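Local coordinates for type IV pilin protein (Neisseria meningitidis, PDB 5V0M), which is the non-core minor pilin PilV, a component of type IV pili that probably contributes to the adhesive properties of the pilus, at residues G72-V76 with S88-C94; K30-K34 with V54-F59; N19-M23 with H58-Q62; R8-V12 with N44-N48. Residues are numbered along the deposited sequence.

Contact 1: residues G72-V76 with S88-C94; sequences GETCV and SGTNQSC
Type IV pilins commonly carry a disulfide near the C-terminal end of the globular domain, and here one joins the loop 72-76, leading into strand 76-80, to the turn 88-94 that leaves strand 85-88. Val76 and Ser88 form an antiparallel hydrogen-bonded pair: Val76 N gives to Ser88 O at 2.9 Å, and Ser88 N to Val76 O at 3.2 Å. Beyond it the backbones stay close, Cys75 CA lying 3.9 Å from Gly89 CA, but side chains replace the ladder. Thr74, with chi1 p, points OG1 at the turn; it accepts from Thr90 N at 2.8 Å and donates to Gln92 OE1 at 2.7 Å. Gln92 is extended (chi1 and chi2 t), so OE1 also receives Thr74 N at 2.9 Å while NE2 reaches Gly72 O at 3.2 Å. Cys75 N is satisfied locally by Glu73 OE2 at 2.9 Å, a carboxylate oxygen that also forms a salt bridge with Arg5 of helix 3-30. One water links Thr74 O with Thr90 OG1, another Val76 O with Ser88 OG. A CB on Gly89 would clash with Gln92 O and crowd Cys75 SG and Thr74 OG1. Both cysteines take chi1 m, and Cys75 SG meets Cys94 SG at 2.0 Å with chi3 of -95°.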
loop_
_atom_site.group_PDB
_atom_site.type_symbol
_atom_site.label_atom_id
_atom_site.label_comp_id
_atom_site.label_asym_id
_atom_site.label_seq_id
_atom_site.Cartn_x
_atom_site.Cartn_y
_atom_site.Cartn_z
ATOM N N GLY A 72 9.860 14.801 0.774
ATOM C CA GLY A 72 9.574 15.287 -0.550
ATOM C C GLY A 72 8.583 14.434 -1.331
ATOM O O GLY A 72 7.882 14.974 -2.195
ATOM N N GLU A 73 8.506 13.121 -1.061
ATOM C CA GLU A 73 7.471 12.293 -1.688
ATOM C C GLU A 73 6.134 12.608 -1.051
ATOM O O GLU A 73 6.000 12.566 0.173
ATOM C CB GLU A 73 7.758 10.806 -1.486
ATOM C CG GLU A 73 6.740 9.885 -2.147
ATOM C CD GLU A 73 6.679 10.092 -3.636
ATOM O OE1 GLU A 73 7.638 9.719 -4.355
ATOM O OE2 GLU A 73 5.690 10.695 -4.102
ATOM N N THR A 74 5.139 12.906 -1.887
ATOM C CA THR A 74 3.786 13.115 -1.401
ATOM C C THR A 74 2.787 12.086 -1.901
ATOM O O THR A 74 1.623 12.121 -1.487
ATOM C CB THR A 74 3.267 14.528 -1.731
ATOM O OG1 THR A 74 2.900 14.628 -3.106
ATOM C CG2 THR A 74 4.277 15.605 -1.369
ATOM N N CYS A 75 3.185 11.186 -2.774
ATOM C CA CYS A 75 2.226 10.240 -3.320
ATOM C C CYS A 75 1.814 9.216 -2.285
ATOM O O CYS A 75 2.652 8.533 -1.678
ATOM C CB CYS A 75 2.786 9.544 -4.549
ATOM S SG CYS A 75 2.936 10.692 -5.955
ATOM N N VAL A 76 0.511 9.085 -2.112
ATOM C CA VAL A 76 -0.082 8.052 -1.278
ATOM C C VAL A 76 -0.643 6.991 -2.201
ATOM O O VAL A 76 -1.414 7.305 -3.117
ATOM C CB VAL A 76 -1.189 8.649 -0.403
ATOM C CG1 VAL A 76 -1.895 7.573 0.392
ATOM C CG2 VAL A 76 -0.609 9.696 0.538
ATOM N N SER A 88 -2.073 9.112 -5.616
ATOM C CA SER A 88 -2.276 10.538 -5.817
ATOM C C SER A 88 -1.313 11.299 -4.926
ATOM O O SER A 88 -1.028 10.888 -3.797
ATOM C CB SER A 88 -3.721 10.954 -5.511
ATOM O OG SER A 88 -4.003 10.809 -4.132
ATOM N N GLY A 89 -0.801 12.403 -5.460
ATOM C CA GLY A 89 0.128 13.256 -4.760
ATOM C C GLY A 89 -0.422 14.668 -4.610
ATOM O O GLY A 89 -1.549 14.966 -5.017
ATOM N N THR A 90 0.391 15.530 -4.000
ATOM C CA THR A 90 0.052 16.937 -3.777
ATOM C C THR A 90 0.920 17.795 -4.690
ATOM O O THR A 90 2.107 17.978 -4.408
ATOM C CB THR A 90 0.333 17.329 -2.330
ATOM O OG1 THR A 90 -0.366 16.471 -1.427
ATOM C CG2 THR A 90 -0.102 18.761 -2.086
ATOM N N ASN A 91 0.275 18.408 -5.690
ATOM C CA ASN A 91 0.890 18.873 -6.932
ATOM C C ASN A 91 2.201 18.141 -7.186
ATOM O O ASN A 91 3.301 18.710 -7.085
ATOM C CB ASN A 91 1.011 20.404 -7.066
ATOM C CG ASN A 91 0.621 21.165 -5.809
ATOM O OD1 ASN A 91 1.461 21.805 -5.167
ATOM N ND2 ASN A 91 -0.666 21.160 -5.496
ATOM N N GLN A 92 2.059 16.859 -7.509
ATOM C CA GLN A 92 3.192 15.995 -7.809
ATOM C C GLN A 92 2.656 14.759 -8.511
ATOM O O GLN A 92 1.807 14.045 -7.961
ATOM C CB GLN A 92 3.879 15.590 -6.525
ATOM C CG GLN A 92 5.183 14.878 -6.748
ATOM C CD GLN A 92 5.849 14.526 -5.425
ATOM O OE1 GLN A 92 5.191 14.111 -4.470
ATOM N NE2 GLN A 92 7.154 14.740 -5.344
ATOM N N SER A 93 3.147 14.473 -9.706
ATOM C CA SER A 93 2.774 13.255 -10.391
ATOM C C SER A 93 3.391 12.056 -9.692
ATOM O O SER A 93 4.431 12.163 -9.035
ATOM C CB SER A 93 3.293 13.277 -11.826
ATOM O OG SER A 93 2.630 14.270 -12.586
ATOM N N CYS A 94 2.790 10.891 -9.885
ATOM C CA CYS A 94 3.225 9.673 -9.216
ATOM C C CYS A 94 3.696 8.703 -10.288
ATOM O O CYS A 94 2.898 7.920 -10.826
ATOM C CB CYS A 94 2.090 9.070 -8.388
ATOM S SG CYS A 94 1.388 10.203 -7.180
HETATM O O HOH W 1 -0.508 13.710 -1.073
HETATM O O HOH W 2 -4.019 8.147 -2.850
#

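Contact 2: residues K30-K34 with V54-F59; sequences KGTFK and VSPDHF
A T-shaped pair of phenylalanines, Phe33 and Phe59, joins the loop after helix 3-30 to the turn between strands 47-54 and 59-65; the loop packs on the turn with both rings buried beneath a largely exposed surface. Residues 30-34 leave the helix through Gly31, whose positive phi (74°) breaks the helical path; in the turn, Ser55 N is hydrogen-bonded to His58 O at 2.9 Å. The segments come closest at Thr32 and Pro56, CA atoms 4.8 Å apart. There Phe33 N donates to Pro56 O at 2.9 Å, and Thr32 CA approaches the same Pro56 O at 3.4 Å in a CA-H...O contact. Thr32 OG1 accepts from Lys34 N at 2.9 Å, an ST turn. Phe33 (chi1 m) points into the 54-59 turn: its CB lies 4.0 Å from Val54 CG1, and its ring face receives the edge of Phe59 (chi1 p), centroids 5.0 Å apart and planes at 89°. Outside, one water joins Gly31 O to Asp57 OD1, which is also hydrogen-bonded to Tyr27 OH, and another joins Lys34 NZ to Val54 O. The Phe33 ring further touches Met23 and Tyr27, so it sits between the end of helix 3-30 and the turn linking strands 47-54 and 59-65.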
loop_
_atom_site.group_PDB
_atom_site.type_symbol
_atom_site.label_atom_id
_atom_site.label_comp_id
_atom_site.label_asym_id
_atom_site.label_seq_id
_atom_site.Cartn_x
_atom_site.Cartn_y
_atom_site.Cartn_z
ATOM N N LYS A 30 -10.187 -17.975 6.838
ATOM C CA LYS A 30 -11.020 -17.520 7.940
ATOM C C LYS A 30 -12.382 -17.011 7.508
ATOM O O LYS A 30 -13.298 -16.959 8.347
ATOM C CB LYS A 30 -10.292 -16.421 8.730
ATOM C CG LYS A 30 -8.959 -16.862 9.291
ATOM C CD LYS A 30 -9.116 -17.902 10.378
ATOM C CE LYS A 30 -7.826 -18.051 11.157
ATOM N NZ LYS A 30 -7.926 -19.082 12.224
ATOM N N GLY A 31 -12.557 -16.663 6.241
ATOM C CA GLY A 31 -13.832 -16.175 5.770
ATOM C C GLY A 31 -14.178 -14.766 6.189
ATOM O O GLY A 31 -15.338 -14.364 6.063
ATOM N N THR A 32 -13.207 -13.995 6.681
ATOM C CA THR A 32 -13.445 -12.608 7.047
ATOM C C THR A 32 -12.094 -11.931 7.178
ATOM O O THR A 32 -11.095 -12.587 7.477
ATOM C CB THR A 32 -14.187 -12.490 8.384
ATOM O OG1 THR A 32 -14.384 -11.102 8.711
ATOM C CG2 THR A 32 -13.424 -13.197 9.511
ATOM N N PHE A 33 -12.077 -10.608 6.965
ATOM C CA PHE A 33 -10.909 -9.804 7.300
ATOM C C PHE A 33 -11.007 -9.184 8.684
ATOM O O PHE A 33 -10.014 -8.618 9.155
ATOM C CB PHE A 33 -10.711 -8.672 6.278
ATOM C CG PHE A 33 -10.491 -9.141 4.871
ATOM C CD1 PHE A 33 -9.368 -9.865 4.510
ATOM C CD2 PHE A 33 -11.390 -8.817 3.891
ATOM C CE1 PHE A 33 -9.192 -10.276 3.210
ATOM C CE2 PHE A 33 -11.233 -9.228 2.614
ATOM C CZ PHE A 33 -10.114 -9.947 2.247
ATOM N N LYS A 34 -12.169 -9.279 9.353
ATOM C CA LYS A 34 -12.384 -8.532 10.586
ATOM C C LYS A 34 -11.441 -8.937 11.711
ATOM O O LYS A 34 -11.198 -8.124 12.608
ATOM C CB LYS A 34 -13.836 -8.645 11.058
ATOM C CG LYS A 34 -14.807 -7.850 10.247
ATOM C CD LYS A 34 -14.660 -6.348 10.505
ATOM C CE LYS A 34 -15.123 -5.950 11.904
ATOM N NZ LYS A 34 -15.216 -4.455 12.044
ATOM N N VAL A 54 -11.125 -1.695 6.610
ATOM C CA VAL A 54 -11.308 -3.129 6.812
ATOM C C VAL A 54 -12.777 -3.385 7.076
ATOM O O VAL A 54 -13.367 -2.769 7.970
ATOM C CB VAL A 54 -10.491 -3.676 7.998
ATOM C CG1 VAL A 54 -10.760 -5.177 8.184
ATOM C CG2 VAL A 54 -9.016 -3.413 7.792
ATOM N N SER A 55 -13.352 -4.297 6.320
ATOM C CA SER A 55 -14.712 -4.755 6.564
ATOM C C SER A 55 -14.675 -6.276 6.458
ATOM O O SER A 55 -13.621 -6.855 6.188
ATOM C CB SER A 55 -15.669 -4.119 5.557
ATOM O OG SER A 55 -15.407 -4.587 4.259
ATOM N N PRO A 56 -15.781 -6.982 6.689
ATOM C CA PRO A 56 -15.704 -8.448 6.612
ATOM C C PRO A 56 -15.193 -8.977 5.284
ATOM O O PRO A 56 -14.392 -9.919 5.278
ATOM C CB PRO A 56 -17.141 -8.887 6.929
ATOM C CG PRO A 56 -17.688 -7.742 7.749
ATOM C CD PRO A 56 -17.088 -6.508 7.150
ATOM N N ASP A 57 -15.641 -8.410 4.157
ATOM C CA ASP A 57 -15.312 -8.940 2.839
ATOM C C ASP A 57 -14.437 -8.035 1.973
ATOM O O ASP A 57 -14.157 -8.401 0.820
ATOM C CB ASP A 57 -16.596 -9.281 2.078
ATOM C CG ASP A 57 -17.449 -10.265 2.818
ATOM O OD1 ASP A 57 -16.888 -11.262 3.326
ATOM O OD2 ASP A 57 -18.661 -9.999 2.911
ATOM N N HIS A 58 -13.978 -6.894 2.487
ATOM C CA HIS A 58 -13.176 -5.983 1.684
ATOM C C HIS A 58 -12.113 -5.313 2.549
ATOM O O HIS A 58 -12.241 -5.207 3.772
ATOM C CB HIS A 58 -14.059 -4.913 1.053
ATOM C CG HIS A 58 -15.049 -5.445 0.063
ATOM N ND1 HIS A 58 -14.671 -6.132 -1.069
ATOM C CD2 HIS A 58 -16.401 -5.397 0.044
ATOM C CE1 HIS A 58 -15.752 -6.484 -1.746
ATOM N NE2 HIS A 58 -16.814 -6.043 -1.094
ATOM N N PHE A 59 -11.061 -4.831 1.889
ATOM C CA PHE A 59 -10.058 -4.030 2.574
ATOM C C PHE A 59 -9.428 -3.041 1.604
ATOM O O PHE A 59 -9.482 -3.208 0.388
ATOM C CB PHE A 59 -8.956 -4.882 3.206
ATOM C CG PHE A 59 -8.122 -5.612 2.205
ATOM C CD1 PHE A 59 -8.349 -6.949 1.939
ATOM C CD2 PHE A 59 -7.110 -4.966 1.495
ATOM C CE1 PHE A 59 -7.581 -7.630 1.008
ATOM C CE2 PHE A 59 -6.351 -5.654 0.555
ATOM C CZ PHE A 59 -6.586 -6.983 0.320
HETATM O O HOH W 3 -16.964 -12.382 5.905
HETATM O O HOH W 4 -12.956 -3.199 10.941
#

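Contact 3: residues N19-M23 with H58-Q62; sequences NAQTM and HFTLQ
Packing a long helix on an antiparallel sheet is the defining feature of the pilin fold, and residues 19-23 of helix 3-30 against strand 59-62 give a compact example. The two segments run nearly antiparallel, at 153°, with axes 10.1 Å apart at closest approach; Ala20 CA is 7.7 Å from Leu61 CA, and Met23 CA 8.8 Å from Phe59 CA. Alternation along the strand sends Phe59 and Leu61 toward the helix and Thr60 away. Among the apolar contacts, Ala20 CB meets both strand side chains, 4.0 Å from Phe59 CZ and 4.1 Å from Leu61 CD1, while Asn19 CB approaches Leu61 CD1 at 3.8 Å and Met23 SE reaches Leu61 CD2 at 4.3 Å. The polar end of Asn19 turns elsewhere, OD1 accepting from Lys42 N. The aromatic contact is Met-aromatic, with Met23 present as selenomethionine: in an m, t, p rotamer it holds SE 4.1 Å from the centroid of the Phe59 ring (chi1 p), just 6° off the normal, and brings CE within 3.6 Å of Phe59 CD1. No hydrogen bond crosses between the segments, and all five touching residues are buried, so the contact is apolar, held by van der Waals packing and the Met-aromatic contact, as expected of a hydrophobic core.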
loop_
_atom_site.group_PDB
_atom_site.type_symbol
_atom_site.label_atom_id
_atom_site.label_comp_id
_atom_site.label_asym_id
_atom_site.label_seq_id
_atom_site.Cartn_x
_atom_site.Cartn_y
_atom_site.Cartn_z
ATOM N N ASN A 19 1.276 -7.694 0.595
ATOM C CA ASN A 19 0.321 -7.606 1.693
ATOM C C ASN A 19 -1.053 -8.075 1.238
ATOM O O ASN A 19 -1.745 -8.797 1.967
ATOM C CB ASN A 19 0.254 -6.181 2.257
ATOM C CG ASN A 19 1.359 -5.898 3.245
ATOM O OD1 ASN A 19 1.499 -6.576 4.256
ATOM N ND2 ASN A 19 2.172 -4.887 2.953
ATOM N N ALA A 20 -1.477 -7.682 0.038
ATOM C CA ALA A 20 -2.795 -8.091 -0.435
ATOM C C ALA A 20 -2.872 -9.597 -0.621
ATOM O O ALA A 20 -3.909 -10.215 -0.331
ATOM C CB ALA A 20 -3.127 -7.364 -1.733
ATOM N N GLN A 21 -1.795 -10.218 -1.091
ATOM C CA GLN A 21 -1.783 -11.669 -1.223
ATOM C C GLN A 21 -1.911 -12.351 0.132
ATOM O O GLN A 21 -2.655 -13.343 0.279
ATOM C CB GLN A 21 -0.480 -12.091 -1.900
ATOM C CG GLN A 21 -0.446 -11.739 -3.354
ATOM C CD GLN A 21 0.932 -11.889 -3.981
ATOM O OE1 GLN A 21 1.890 -12.314 -3.328
ATOM N NE2 GLN A 21 1.039 -11.524 -5.259
ATOM N N THR A 22 -1.204 -11.849 1.139
ATOM C CA THR A 22 -1.307 -12.399 2.485
ATOM C C THR A 22 -2.732 -12.311 3.000
ATOM O O THR A 22 -3.250 -13.263 3.608
ATOM C CB THR A 22 -0.364 -11.621 3.393
ATOM O OG1 THR A 22 0.977 -11.860 2.963
ATOM C CG2 THR A 22 -0.517 -12.054 4.851
HETATM N N MSE A 23 -3.420 -11.217 2.718
HETATM C CA MSE A 23 -4.780 -11.069 3.220
HETATM C C MSE A 23 -5.756 -11.900 2.393
HETATM O O MSE A 23 -6.796 -12.358 2.896
HETATM C CB MSE A 23 -5.167 -9.604 3.241
HETATM C CG MSE A 23 -4.260 -8.802 4.161
HETATM SE SE MSE A 23 -4.818 -6.956 4.367
HETATM C CE MSE A 23 -6.596 -7.240 5.120
ATOM N N HIS A 58 -13.978 -6.894 2.487
ATOM C CA HIS A 58 -13.176 -5.983 1.684
ATOM C C HIS A 58 -12.113 -5.313 2.549
ATOM O O HIS A 58 -12.241 -5.207 3.772
ATOM C CB HIS A 58 -14.059 -4.913 1.053
ATOM C CG HIS A 58 -15.049 -5.445 0.063
ATOM N ND1 HIS A 58 -14.671 -6.132 -1.069
ATOM C CD2 HIS A 58 -16.401 -5.397 0.044
ATOM C CE1 HIS A 58 -15.752 -6.484 -1.746
ATOM N NE2 HIS A 58 -16.814 -6.043 -1.094
ATOM N N PHE A 59 -11.061 -4.831 1.889
ATOM C CA PHE A 59 -10.058 -4.030 2.574
ATOM C C PHE A 59 -9.428 -3.041 1.604
ATOM O O PHE A 59 -9.482 -3.208 0.388
ATOM C CB PHE A 59 -8.956 -4.882 3.206
ATOM C CG PHE A 59 -8.122 -5.612 2.205
ATOM C CD1 PHE A 59 -8.349 -6.949 1.939
ATOM C CD2 PHE A 59 -7.110 -4.966 1.495
ATOM C CE1 PHE A 59 -7.581 -7.630 1.008
ATOM C CE2 PHE A 59 -6.351 -5.654 0.555
ATOM C CZ PHE A 59 -6.586 -6.983 0.320
ATOM N N THR A 60 -8.825 -2.004 2.171
ATOM C CA THR A 60 -7.958 -1.092 1.430
ATOM C C THR A 60 -6.673 -0.930 2.220
ATOM O O THR A 60 -6.707 -0.570 3.410
ATOM C CB THR A 60 -8.604 0.268 1.197
ATOM O OG1 THR A 60 -9.810 0.104 0.446
ATOM C CG2 THR A 60 -7.672 1.177 0.409
ATOM N N LEU A 61 -5.561 -1.222 1.564
ATOM C CA LEU A 61 -4.231 -0.929 2.061
ATOM C C LEU A 61 -3.822 0.455 1.612
ATOM O O LEU A 61 -4.129 0.873 0.492
ATOM C CB LEU A 61 -3.255 -1.928 1.459
ATOM C CG LEU A 61 -3.389 -3.336 2.006
ATOM C CD1 LEU A 61 -2.888 -4.388 1.029
ATOM C CD2 LEU A 61 -2.647 -3.411 3.329
ATOM N N GLN A 62 -3.087 1.158 2.467
ATOM C CA GLN A 62 -2.575 2.480 2.134
ATOM C C GLN A 62 -1.109 2.605 2.497
ATOM O O GLN A 62 -0.702 2.246 3.608
ATOM C CB GLN A 62 -3.371 3.552 2.879
ATOM C CG GLN A 62 -2.967 5.000 2.585
ATOM C CD GLN A 62 -3.977 5.992 3.126
ATOM O OE1 GLN A 62 -5.156 5.978 2.749
ATOM N NE2 GLN A 62 -3.535 6.841 4.033
#

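Contact 4: residues R8-V12 with N44-N48; sequences RLSEV and NKYFN
Helix residues 8-12, with Val12 N hydrogen-bonded to Arg8 O at 3.0 Å, lie beside the turn 44-46 and the first residues of strand 47-54; the closest CA pairs are Arg8 with Tyr46 at 7.1 Å and Val12 with Asn44 at 6.8 Å. An Asx turn shapes the approach to the strand: Asn44 OD1 accepts from Tyr46 N at 2.8 Å. The same OD1 takes a water hydrogen bond at 2.9 Å, and this water donates to Arg8 O at 2.7 Å, bridging helix to turn where no direct hydrogen bond exists. Arg8, m at chi1 and extended beyond, lays its guanidinium on the Tyr46 ring (chi1 m) in a cation-pi stack, planes at 13° and Arg8 CZ 3.8 Å from the centroid; Arg8 CD, also 3.8 Å from that centroid, adds a CH-pi contact. Inward, Phe47 (chi1 m) enters the core: Val12 CB lies over its ring face, 4.1 Å from the centroid, a CH-pi contact, with Val12 CG2 3.7 Å from Phe47 CG and Leu9 CD2 3.8 Å from Phe47 CZ. Arg8 NH1 hydrogen-bonds to Asn70 OD1 in the loop after strand 59-65, Val12 and Phe47 both touch Ala63 of that strand, and Leu9 and Val12 rest on Val77 of strand 76-80.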
loop_
_atom_site.group_PDB
_atom_site.type_symbol
_atom_site.label_atom_id
_atom_site.label_comp_id
_atom_site.label_asym_id
_atom_site.label_seq_id
_atom_site.Cartn_x
_atom_site.Cartn_y
_atom_site.Cartn_z
ATOM N N ARG A 8 11.302 3.893 -5.988
ATOM C CA ARG A 8 10.627 3.702 -4.711
ATOM C C ARG A 8 9.141 3.455 -4.914
ATOM O O ARG A 8 8.547 2.625 -4.209
ATOM C CB ARG A 8 10.902 4.897 -3.805
ATOM C CG ARG A 8 12.354 4.952 -3.377
ATOM C CD ARG A 8 12.637 6.226 -2.622
ATOM N NE ARG A 8 14.051 6.292 -2.256
ATOM C CZ ARG A 8 14.600 7.253 -1.535
ATOM N NH1 ARG A 8 13.866 8.243 -1.067
ATOM N NH2 ARG A 8 15.891 7.199 -1.243
ATOM N N LEU A 9 8.521 4.151 -5.862
ATOM C CA LEU A 9 7.108 3.910 -6.139
ATOM C C LEU A 9 6.880 2.550 -6.760
ATOM O O LEU A 9 5.863 1.906 -6.457
ATOM C CB LEU A 9 6.527 5.026 -6.994
ATOM C CG LEU A 9 6.291 6.342 -6.256
ATOM C CD1 LEU A 9 6.188 7.508 -7.210
ATOM C CD2 LEU A 9 5.065 6.221 -5.358
ATOM N N SER A 10 7.823 2.058 -7.566
ATOM C CA SER A 10 7.685 0.703 -8.091
ATOM C C SER A 10 7.815 -0.321 -6.973
ATOM O O SER A 10 7.076 -1.319 -6.935
ATOM C CB SER A 10 8.718 0.471 -9.193
ATOM O OG SER A 10 8.691 -0.865 -9.664
ATOM N N GLU A 11 8.714 -0.074 -6.035
ATOM C CA GLU A 11 8.904 -1.030 -4.951
ATOM C C GLU A 11 7.706 -1.056 -4.012
ATOM O O GLU A 11 7.363 -2.118 -3.482
ATOM C CB GLU A 11 10.209 -0.755 -4.223
ATOM C CG GLU A 11 11.402 -1.121 -5.120
ATOM C CD GLU A 11 12.755 -0.694 -4.563
ATOM O OE1 GLU A 11 12.794 0.048 -3.553
ATOM O OE2 GLU A 11 13.790 -1.108 -5.144
ATOM N N VAL A 12 7.070 0.095 -3.748
ATOM C CA VAL A 12 5.932 0.058 -2.828
ATOM C C VAL A 12 4.744 -0.621 -3.490
ATOM O O VAL A 12 3.908 -1.242 -2.805
ATOM C CB VAL A 12 5.582 1.455 -2.280
ATOM C CG1 VAL A 12 4.815 2.278 -3.295
ATOM C CG2 VAL A 12 4.765 1.317 -1.010
ATOM N N ASN A 44 7.762 -1.023 4.285
ATOM C CA ASN A 44 8.722 -0.575 3.314
ATOM C C ASN A 44 9.587 0.501 3.972
ATOM O O ASN A 44 9.096 1.251 4.808
ATOM C CB ASN A 44 7.812 -0.023 2.244
ATOM C CG ASN A 44 8.527 0.433 1.075
ATOM O OD1 ASN A 44 9.165 1.457 1.118
ATOM N ND2 ASN A 44 8.342 -0.258 -0.032
ATOM N N LYS A 45 10.874 0.588 3.596
ATOM C CA LYS A 45 11.766 1.592 4.159
ATOM C C LYS A 45 11.255 3.012 3.921
ATOM O O LYS A 45 11.542 3.917 4.701
ATOM C CB LYS A 45 13.143 1.424 3.480
ATOM C CG LYS A 45 14.329 1.996 4.168
ATOM C CD LYS A 45 15.650 1.273 3.743
ATOM C CE LYS A 45 15.895 1.212 2.246
ATOM N NZ LYS A 45 17.351 0.999 1.946
ATOM N N TYR A 46 10.521 3.222 2.831
ATOM C CA TYR A 46 10.176 4.536 2.308
ATOM C C TYR A 46 8.708 4.896 2.453
ATOM O O TYR A 46 8.346 6.051 2.174
ATOM C CB TYR A 46 10.560 4.578 0.821
ATOM C CG TYR A 46 12.047 4.397 0.634
ATOM C CD1 TYR A 46 12.950 5.312 1.174
ATOM C CD2 TYR A 46 12.546 3.308 -0.055
ATOM C CE1 TYR A 46 14.306 5.154 1.006
ATOM C CE2 TYR A 46 13.927 3.144 -0.227
ATOM C CZ TYR A 46 14.777 4.054 0.329
ATOM O OH TYR A 46 16.150 3.905 0.135
ATOM N N PHE A 47 7.860 3.942 2.858
ATOM C CA PHE A 47 6.423 4.135 2.988
ATOM C C PHE A 47 5.921 3.309 4.162
ATOM O O PHE A 47 6.281 2.132 4.307
ATOM C CB PHE A 47 5.646 3.655 1.751
ATOM C CG PHE A 47 5.898 4.448 0.502
ATOM C CD1 PHE A 47 5.016 5.445 0.092
ATOM C CD2 PHE A 47 6.995 4.169 -0.275
ATOM C CE1 PHE A 47 5.249 6.170 -1.071
ATOM C CE2 PHE A 47 7.228 4.899 -1.420
ATOM C CZ PHE A 47 6.355 5.904 -1.815
ATOM N N ASN A 48 5.048 3.930 4.955
ATOM C CA ASN A 48 4.357 3.266 6.056
ATOM C C ASN A 48 3.062 2.660 5.525
ATOM O O ASN A 48 2.246 3.367 4.920
ATOM C CB ASN A 48 4.058 4.312 7.126
ATOM C CG ASN A 48 5.291 4.843 7.788
ATOM O OD1 ASN A 48 6.254 4.109 7.997
ATOM N ND2 ASN A 48 5.273 6.126 8.128
HETATM O O HOH W 5 9.496 1.945 -1.753
HETATM O O HOH W 6 15.804 4.321 -3.296
#

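The four contacts show how one helix organises a small pilin domain. Contacts 3 and 4 both pack helix 3-30 on the four-stranded antiparallel sheet, their centres about 15 Å apart on opposite sides of the chain's centre; their segments alternate along the sequence (8-12, 19-23, 44-48, 58-62). Contact 2 follows the C-terminal end of the helix, about 10 Å from contact 3 between centres, and shares His58 and Phe59 with it. Contact 1 follows them all in the chain, its centre about 13 Å from that of contact 4, where Cys75 and Glu73 pack on Leu9 and Phe47. Core packing thus runs along the helix, while contacts 1 and 2, about 29 Å apart between centres, are loop contacts on opposite sides of the chain's centre, the first cross-linked by disulfide.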